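Local atomic coordinates of putative enoyl-CoA hydratase/isomerase (Mycobacterium abscessus, PDB entry 3RSI), a protein that probably acts as a hydro-lyase of lipid metabolism and belongs to the enoyl-CoA hydratase/isomerase (crotonase) family. Residues L22-P27 / S39-A44. Residues are numbered along the deposited sequence; the frame is centred on the assembly and turned at random.
Sequences LTMNRP and SQFAAA
L22 and M24 meet the helix with the same first torsion: in each, CG stands beside the backbone N and anti to the carbonyl carbon (chi1 -60° in L22), and chi2 then extends the chain. F41 reaches back to them from the helix, its ring carried in by an unusual chi1 of -92°. The closest touch is M24 CG against F41 CZ, 3.7 Å, with the methionine coming obliquely to the far end of the ring. Its sulfur continues past that corner: M24 SD lies 5.3 Å from the centroid of the F41 ring and in the ring plane, an edge-on Met-aromatic contact. L22 splits its two methyls between two helix residues one turn apart. CD2 packs on A44 CB at 4.0 Å, while CD1 comes to the edge of the phenyl ring, near its plane, more loosely, 4.4 Å from F41 CE1. All four residues are buried, and the segments are joined by apolar packing and the sulfur-ring contact, without a hydrogen bond between them. L59 of the neighbouring strand 56-61 meets L22, M24 and F41, and W45, one helical turn after F41, also packs on L22 and brings its ring against F41. G94 of the second subunit touches F41 as well, so the phenyl group lies close to a subunit interface. The axes of strand 22-24 and helix 39-44 run almost antiparallel (173°) and come within 11.0 Å of each other; strand and helix form the first half of the beta-alpha-beta unit 19-24, 35-50, 56-61 of the crotonase fold.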
loop_
_atom_site.group_PDB
_atom_site.type_symbol
_atom_site.label_atom_id
_atom_site.label_comp_id
_atom_site.label_asym_id
_atom_site.label_seq_id
_atom_site.Cartn_x
_atom_site.Cartn_y
_atom_site.Cartn_z
ATOM N N LEU B 22 -18.992 7.722 19.622
ATOM C CA LEU B 22 -18.652 9.124 19.629
ATOM C C LEU B 22 -19.328 9.765 18.432
ATOM O O LEU B 22 -19.177 9.293 17.296
ATOM C CB LEU B 22 -17.139 9.291 19.506
ATOM C CG LEU B 22 -16.278 8.650 20.597
ATOM C CD1 LEU B 22 -14.805 8.901 20.302
ATOM C CD2 LEU B 22 -16.660 9.221 21.946
ATOM N N THR B 23 -20.066 10.841 18.672
ATOM C CA THR B 23 -20.771 11.498 17.599
ATOM C C THR B 23 -20.375 12.961 17.536
ATOM O O THR B 23 -20.683 13.711 18.458
ATOM C CB THR B 23 -22.289 11.381 17.752
ATOM O OG1 THR B 23 -22.647 10.003 17.789
ATOM C CG2 THR B 23 -22.999 12.061 16.573
ATOM N N MET B 24 -19.695 13.336 16.449
ATOM C CA MET B 24 -19.341 14.715 16.187
ATOM C C MET B 24 -20.648 15.457 15.906
ATOM O O MET B 24 -21.414 15.053 15.036
ATOM C CB MET B 24 -18.397 14.797 14.994
ATOM C CG MET B 24 -17.068 14.132 15.232
ATOM S SD MET B 24 -16.030 14.009 13.772
ATOM C CE MET B 24 -16.829 12.600 12.953
ATOM N N ASN B 25 -20.908 16.506 16.679
ATOM C CA ASN B 25 -22.235 17.133 16.754
ATOM C C ASN B 25 -22.213 18.661 16.654
ATOM O O ASN B 25 -22.320 19.360 17.655
ATOM C CB ASN B 25 -22.885 16.726 18.074
ATOM C CG ASN B 25 -24.313 17.221 18.199
ATOM O OD1 ASN B 25 -25.043 17.310 17.210
ATOM N ND2 ASN B 25 -24.706 17.561 19.409
ATOM N N ARG B 26 -22.024 19.171 15.448
ATOM C CA ARG B 26 -22.200 20.606 15.172
ATOM C C ARG B 26 -22.902 20.755 13.831
ATOM O O ARG B 26 -22.272 21.078 12.813
ATOM C CB ARG B 26 -20.862 21.347 15.123
ATOM C CG ARG B 26 -20.043 21.294 16.379
ATOM C CD ARG B 26 -18.718 21.990 16.140
ATOM N NE ARG B 26 -18.864 23.455 16.024
ATOM C CZ ARG B 26 -18.131 24.231 15.222
ATOM N NH1 ARG B 26 -17.211 23.712 14.410
ATOM N NH2 ARG B 26 -18.324 25.544 15.219
ATOM N N PRO B 27 -24.214 20.527 13.818
ATOM C CA PRO B 27 -24.947 20.462 12.552
ATOM C C PRO B 27 -24.849 21.734 11.700
ATOM O O PRO B 27 -24.762 21.652 10.485
ATOM C CB PRO B 27 -26.389 20.209 12.992
ATOM C CG PRO B 27 -26.309 19.620 14.315
ATOM C CD PRO B 27 -25.037 20.104 14.957
ATOM N N SER B 39 -10.749 19.220 22.312
ATOM C CA SER B 39 -10.582 18.959 23.763
ATOM C C SER B 39 -11.447 17.791 24.244
ATOM O O SER B 39 -10.994 16.949 25.033
ATOM C CB SER B 39 -10.913 20.194 24.604
ATOM O OG SER B 39 -10.057 21.256 24.222
ATOM N N GLN B 40 -12.691 17.741 23.764
ATOM C CA GLN B 40 -13.599 16.669 24.152
ATOM C C GLN B 40 -13.118 15.329 23.576
ATOM O O GLN B 40 -13.263 14.297 24.231
ATOM C CB GLN B 40 -15.033 16.992 23.716
ATOM C CG GLN B 40 -15.667 18.152 24.527
ATOM C CD GLN B 40 -17.001 18.629 23.970
ATOM O OE1 GLN B 40 -17.478 18.129 22.944
ATOM N NE2 GLN B 40 -17.615 19.617 24.645
ATOM N N PHE B 41 -12.544 15.346 22.364
ATOM C CA PHE B 41 -11.876 14.154 21.812
ATOM C C PHE B 41 -10.751 13.653 22.763
ATOM O O PHE B 41 -10.705 12.459 23.132
ATOM C CB PHE B 41 -11.281 14.436 20.426
ATOM C CG PHE B 41 -12.209 14.102 19.260
ATOM C CD1 PHE B 41 -12.791 12.837 19.151
ATOM C CD2 PHE B 41 -12.493 15.040 18.295
ATOM C CE1 PHE B 41 -13.632 12.527 18.102
ATOM C CE2 PHE B 41 -13.345 14.741 17.231
ATOM C CZ PHE B 41 -13.906 13.471 17.130
ATOM N N ALA B 42 -9.847 14.560 23.140
ATOM C CA ALA B 42 -8.721 14.178 24.008
ATOM C C ALA B 42 -9.241 13.486 25.245
ATOM O O ALA B 42 -8.765 12.411 25.610
ATOM C CB ALA B 42 -7.837 15.387 24.377
ATOM N N ALA B 43 -10.248 14.081 25.875
ATOM C CA ALA B 43 -10.862 13.492 27.059
ATOM C C ALA B 43 -11.484 12.108 26.784
ATOM O O ALA B 43 -11.378 11.190 27.617
ATOM C CB ALA B 43 -11.910 14.447 27.657
ATOM N N ALA B 44 -12.137 11.959 25.641
ATOM C CA ALA B 44 -12.786 10.680 25.290
ATOM C C ALA B 44 -11.749 9.570 25.034
ATOM O O ALA B 44 -11.970 8.423 25.400
ATOM C CB ALA B 44 -13.729 10.845 24.054
#